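Local coordinates for protein probable ribose-5-phosphate isomerase B (Mycoplasma genitalium, PDB 6MU0) that probably catalyses the reversible interconversion of ribulose 5-phosphate and ribose 5-phosphate in the non-oxidative pentose phosphate pathway, at residues L24-K35 against D125-L136. Numbering follows the deposited sequence.
Sequences LKKIISEHLKTK and DSENIKIVDDFL
H31 and D133 reach for each other from facing helices and join in a nearly straight hydrogen bond, NE2 to OD1 at 2.7 Å. OD1 accepts through its syn lone pair and lies in the imidazole plane, while the carboxylate is turned 31° from that plane. A chi1 of 170° carries the H31 ring away from its own backbone N and toward helix 125-137, laying one face over I129, whose CG2 makes a CH-pi contact 4.0 Å from the ring centroid. An in-plane acceptor at the edge and a methyl over one face hold the ring's rotation. The other arm of I129 ends in CD1, which packs against I27 CG2 and I28 CG1, each 3.9 Å away, and against the base of the H31 side chain. Deeper in, I28 CD1 meets V132 CG2, and L32 CD2 presses on L136 CD1 at 3.5 Å. Near the N-terminal end of 125-136, L24 CD2 packs 3.4 Å from ND2 of N128, whose hydrogen bond goes to S119 O. The helix segments, inclined at 42° with axes 10.5 Å apart at closest approach, are neighbours on one face of the parallel sheet: I28, L32 and L136 rest on strands 12-16 and 72-75, V132 on 115-117.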
loop_
_atom_site.group_PDB
_atom_site.type_symbol
_atom_site.label_atom_id
_atom_site.label_comp_id
_atom_site.label_asym_id
_atom_site.label_seq_id
_atom_site.Cartn_x
_atom_site.Cartn_y
_atom_site.Cartn_z
ATOM N N LEU A 24 -10.267 9.760 3.032
ATOM C CA LEU A 24 -9.392 9.409 1.921
ATOM C C LEU A 24 -9.584 7.957 1.506
ATOM O O LEU A 24 -9.597 7.643 0.310
ATOM C CB LEU A 24 -7.943 9.669 2.312
ATOM C CG LEU A 24 -6.925 9.292 1.239
ATOM C CD1 LEU A 24 -7.110 10.123 -0.028
ATOM C CD2 LEU A 24 -5.511 9.404 1.772
ATOM N N LYS A 25 -9.741 7.056 2.480
ATOM C CA LYS A 25 -9.931 5.647 2.154
ATOM C C LYS A 25 -11.156 5.443 1.269
ATOM O O LYS A 25 -11.097 4.702 0.280
ATOM C CB LYS A 25 -10.027 4.822 3.436
ATOM C CG LYS A 25 -10.347 3.356 3.176
ATOM C CD LYS A 25 -9.888 2.464 4.314
ATOM C CE LYS A 25 -10.602 2.754 5.630
ATOM N NZ LYS A 25 -12.041 2.389 5.585
ATOM N N LYS A 26 -12.280 6.089 1.604
ATOM C CA LYS A 26 -13.464 5.938 0.757
ATOM C C LYS A 26 -13.241 6.542 -0.624
ATOM O O LYS A 26 -13.656 5.964 -1.635
ATOM C CB LYS A 26 -14.713 6.549 1.399
ATOM C CG LYS A 26 -15.940 6.410 0.477
ATOM C CD LYS A 26 -17.246 6.919 1.070
ATOM C CE LYS A 26 -18.389 6.754 0.063
ATOM N NZ LYS A 26 -19.689 7.217 0.619
ATOM N N ILE A 27 -12.615 7.720 -0.690
ATOM C CA ILE A 27 -12.320 8.333 -1.982
ATOM C C ILE A 27 -11.510 7.380 -2.855
ATOM O O ILE A 27 -11.831 7.156 -4.029
ATOM C CB ILE A 27 -11.596 9.676 -1.787
ATOM C CG1 ILE A 27 -12.530 10.706 -1.153
ATOM C CG2 ILE A 27 -11.049 10.180 -3.118
ATOM C CD1 ILE A 27 -11.830 11.982 -0.709
ATOM N N ILE A 28 -10.425 6.825 -2.307
ATOM C CA ILE A 28 -9.579 5.929 -3.094
ATOM C C ILE A 28 -10.334 4.663 -3.478
ATOM O O ILE A 28 -10.290 4.216 -4.634
ATOM C CB ILE A 28 -8.287 5.595 -2.332
ATOM C CG1 ILE A 28 -7.420 6.840 -2.162
ATOM C CG2 ILE A 28 -7.540 4.489 -3.055
ATOM C CD1 ILE A 28 -6.241 6.615 -1.236
ATOM N N SER A 29 -11.041 4.061 -2.518
ATOM C CA SER A 29 -11.736 2.809 -2.795
ATOM C C SER A 29 -12.752 2.979 -3.918
ATOM O O SER A 29 -12.792 2.181 -4.861
ATOM C CB SER A 29 -12.403 2.296 -1.522
ATOM O OG SER A 29 -13.123 1.113 -1.788
ATOM N N GLU A 30 -13.578 4.020 -3.837
ATOM C CA GLU A 30 -14.596 4.223 -4.863
ATOM C C GLU A 30 -13.978 4.614 -6.203
ATOM O O GLU A 30 -14.468 4.202 -7.262
ATOM C CB GLU A 30 -15.630 5.241 -4.385
ATOM C CG GLU A 30 -16.436 4.761 -3.182
ATOM C CD GLU A 30 -17.334 3.557 -3.477
ATOM O OE1 GLU A 30 -17.755 3.366 -4.639
ATOM O OE2 GLU A 30 -17.641 2.808 -2.524
ATOM N N HIS A 31 -12.906 5.410 -6.174
ATOM C CA HIS A 31 -12.174 5.744 -7.393
ATOM C C HIS A 31 -11.701 4.483 -8.111
ATOM O O HIS A 31 -11.884 4.327 -9.329
ATOM C CB HIS A 31 -10.995 6.633 -6.985
ATOM C CG HIS A 31 -9.998 6.895 -8.066
ATOM N ND1 HIS A 31 -10.213 7.806 -9.077
ATOM C CD2 HIS A 31 -8.747 6.413 -8.249
ATOM C CE1 HIS A 31 -9.145 7.848 -9.854
ATOM N NE2 HIS A 31 -8.240 7.014 -9.372
ATOM N N LEU A 32 -11.096 3.560 -7.366
ATOM C CA LEU A 32 -10.563 2.345 -7.972
ATOM C C LEU A 32 -11.672 1.387 -8.389
ATOM O O LEU A 32 -11.552 0.697 -9.410
ATOM C CB LEU A 32 -9.583 1.680 -7.011
ATOM C CG LEU A 32 -8.328 2.504 -6.731
ATOM C CD1 LEU A 32 -7.445 1.758 -5.750
ATOM C CD2 LEU A 32 -7.569 2.800 -8.024
ATOM N N LYS A 33 -12.764 1.324 -7.622
ATOM C CA LYS A 33 -13.889 0.495 -8.047
ATOM C C LYS A 33 -14.454 0.971 -9.381
ATOM O O LYS A 33 -14.794 0.159 -10.250
ATOM C CB LYS A 33 -14.967 0.457 -6.966
ATOM C CG LYS A 33 -14.586 -0.418 -5.777
ATOM C CD LYS A 33 -15.690 -0.460 -4.732
ATOM C CE LYS A 33 -15.389 -1.483 -3.639
ATOM N NZ LYS A 33 -15.387 -2.883 -4.176
ATOM N N THR A 34 -14.552 2.286 -9.569
ATOM C CA THR A 34 -15.036 2.806 -10.844
ATOM C C THR A 34 -14.120 2.408 -11.993
ATOM O O THR A 34 -14.592 2.166 -13.111
ATOM C CB THR A 34 -15.172 4.323 -10.745
ATOM O OG1 THR A 34 -16.144 4.639 -9.739
ATOM C CG2 THR A 34 -15.610 4.922 -12.075
ATOM N N LYS A 35 -12.820 2.308 -11.735
ATOM C CA LYS A 35 -11.847 1.868 -12.725
ATOM C C LYS A 35 -11.808 0.359 -12.888
ATOM O O LYS A 35 -10.926 -0.150 -13.592
ATOM C CB LYS A 35 -10.459 2.388 -12.365
ATOM C CG LYS A 35 -10.358 3.883 -12.422
ATOM C CD LYS A 35 -8.936 4.315 -12.206
ATOM C CE LYS A 35 -8.813 5.793 -12.426
ATOM N NZ LYS A 35 -9.404 6.204 -13.725
ATOM N N ASP A 125 -5.915 15.100 -0.686
ATOM C CA ASP A 125 -6.650 14.020 -1.340
ATOM C C ASP A 125 -6.284 13.923 -2.812
ATOM O O ASP A 125 -6.091 12.823 -3.341
ATOM C CB ASP A 125 -8.153 14.267 -1.244
ATOM C CG ASP A 125 -8.676 14.197 0.167
ATOM O OD1 ASP A 125 -7.940 13.768 1.081
ATOM O OD2 ASP A 125 -9.849 14.579 0.361
ATOM N N SER A 126 -6.216 15.067 -3.496
ATOM C CA SER A 126 -5.900 15.065 -4.917
ATOM C C SER A 126 -4.537 14.445 -5.179
ATOM O O SER A 126 -4.383 13.619 -6.086
ATOM C CB SER A 126 -5.951 16.485 -5.466
ATOM O OG SER A 126 -5.560 16.463 -6.823
ATOM N N GLU A 127 -3.526 14.840 -4.402
ATOM C CA GLU A 127 -2.190 14.290 -4.606
ATOM C C GLU A 127 -2.159 12.798 -4.302
ATOM O O GLU A 127 -1.498 12.025 -5.009
ATOM C CB GLU A 127 -1.165 15.034 -3.751
ATOM C CG GLU A 127 0.275 14.583 -3.972
ATOM C CD GLU A 127 0.916 15.208 -5.192
ATOM O OE1 GLU A 127 0.249 16.005 -5.883
ATOM O OE2 GLU A 127 2.099 14.907 -5.453
ATOM N N ASN A 128 -2.872 12.373 -3.253
ATOM C CA ASN A 128 -2.919 10.948 -2.936
ATOM C C ASN A 128 -3.561 10.134 -4.058
ATOM O O ASN A 128 -3.100 9.032 -4.365
ATOM C CB ASN A 128 -3.590 10.729 -1.582
ATOM C CG ASN A 128 -2.599 10.831 -0.441
ATOM O OD1 ASN A 128 -1.467 10.365 -0.568
ATOM N ND2 ASN A 128 -3.011 11.446 0.671
ATOM N N ILE A 129 -4.622 10.650 -4.687
ATOM C CA ILE A 129 -5.197 9.941 -5.832
ATOM C C ILE A 129 -4.179 9.820 -6.960
ATOM O O ILE A 129 -4.061 8.771 -7.606
ATOM C CB ILE A 129 -6.489 10.636 -6.298
ATOM C CG1 ILE A 129 -7.626 10.374 -5.307
ATOM C CG2 ILE A 129 -6.878 10.176 -7.699
ATOM C CD1 ILE A 129 -8.138 8.939 -5.315
ATOM N N LYS A 130 -3.432 10.896 -7.223
ATOM C CA LYS A 130 -2.420 10.843 -8.278
ATOM C C LYS A 130 -1.329 9.833 -7.950
ATOM O O LYS A 130 -0.828 9.133 -8.841
ATOM C CB LYS A 130 -1.805 12.224 -8.482
ATOM C CG LYS A 130 -2.789 13.242 -9.007
ATOM C CD LYS A 130 -2.224 14.646 -8.940
ATOM C CE LYS A 130 -3.307 15.671 -9.197
ATOM N NZ LYS A 130 -2.776 17.045 -8.999
ATOM N N ILE A 131 -0.929 9.772 -6.679
ATOM C CA ILE A 131 0.061 8.791 -6.243
ATOM C C ILE A 131 -0.447 7.379 -6.501
ATOM O O ILE A 131 0.261 6.536 -7.065
ATOM C CB ILE A 131 0.392 9.023 -4.760
ATOM C CG1 ILE A 131 1.214 10.309 -4.589
ATOM C CG2 ILE A 131 1.081 7.804 -4.154
ATOM C CD1 ILE A 131 1.291 10.795 -3.155
ATOM N N VAL A 132 -1.684 7.104 -6.077
ATOM C CA VAL A 132 -2.291 5.793 -6.302
ATOM C C VAL A 132 -2.305 5.456 -7.786
ATOM O O VAL A 132 -1.902 4.362 -8.199
ATOM C CB VAL A 132 -3.704 5.749 -5.691
ATOM C CG1 VAL A 132 -4.433 4.489 -6.123
ATOM C CG2 VAL A 132 -3.639 5.808 -4.170
ATOM N N ASP A 133 -2.774 6.391 -8.616
ATOM C CA ASP A 133 -2.886 6.106 -10.044
ATOM C C ASP A 133 -1.526 5.796 -10.661
ATOM O O ASP A 133 -1.398 4.858 -11.458
ATOM C CB ASP A 133 -3.541 7.282 -10.773
ATOM C CG ASP A 133 -5.054 7.349 -10.575
ATOM O OD1 ASP A 133 -5.661 6.378 -10.071
ATOM O OD2 ASP A 133 -5.633 8.393 -10.939
ATOM N N ASP A 134 -0.499 6.577 -10.316
ATOM C CA ASP A 134 0.811 6.355 -10.924
ATOM C C ASP A 134 1.459 5.079 -10.402
ATOM O O ASP A 134 2.156 4.381 -11.148
ATOM C CB ASP A 134 1.718 7.568 -10.727
ATOM C CG ASP A 134 2.205 8.146 -12.050
ATOM O OD1 ASP A 134 1.587 7.851 -13.099
ATOM O OD2 ASP A 134 3.216 8.877 -12.053
ATOM N N PHE A 135 1.238 4.759 -9.125
ATOM C CA PHE A 135 1.733 3.506 -8.567
ATOM C C PHE A 135 1.123 2.309 -9.288
ATOM O O PHE A 135 1.831 1.360 -9.641
ATOM C CB PHE A 135 1.398 3.476 -7.076
ATOM C CG PHE A 135 1.855 2.237 -6.361
ATOM C CD1 PHE A 135 3.144 2.148 -5.869
ATOM C CD2 PHE A 135 0.987 1.179 -6.143
ATOM C CE1 PHE A 135 3.566 1.028 -5.185
ATOM C CE2 PHE A 135 1.405 0.048 -5.465
ATOM C CZ PHE A 135 2.698 -0.026 -4.989
ATOM N N LEU A 136 -0.187 2.355 -9.545
ATOM C CA LEU A 136 -0.854 1.233 -10.198
ATOM C C LEU A 136 -0.494 1.131 -11.675
ATOM O O LEU A 136 -0.434 0.023 -12.220
ATOM C CB LEU A 136 -2.368 1.352 -10.027
ATOM C CG LEU A 136 -2.854 1.170 -8.591
ATOM C CD1 LEU A 136 -4.333 1.437 -8.492
ATOM C CD2 LEU A 136 -2.534 -0.230 -8.103
#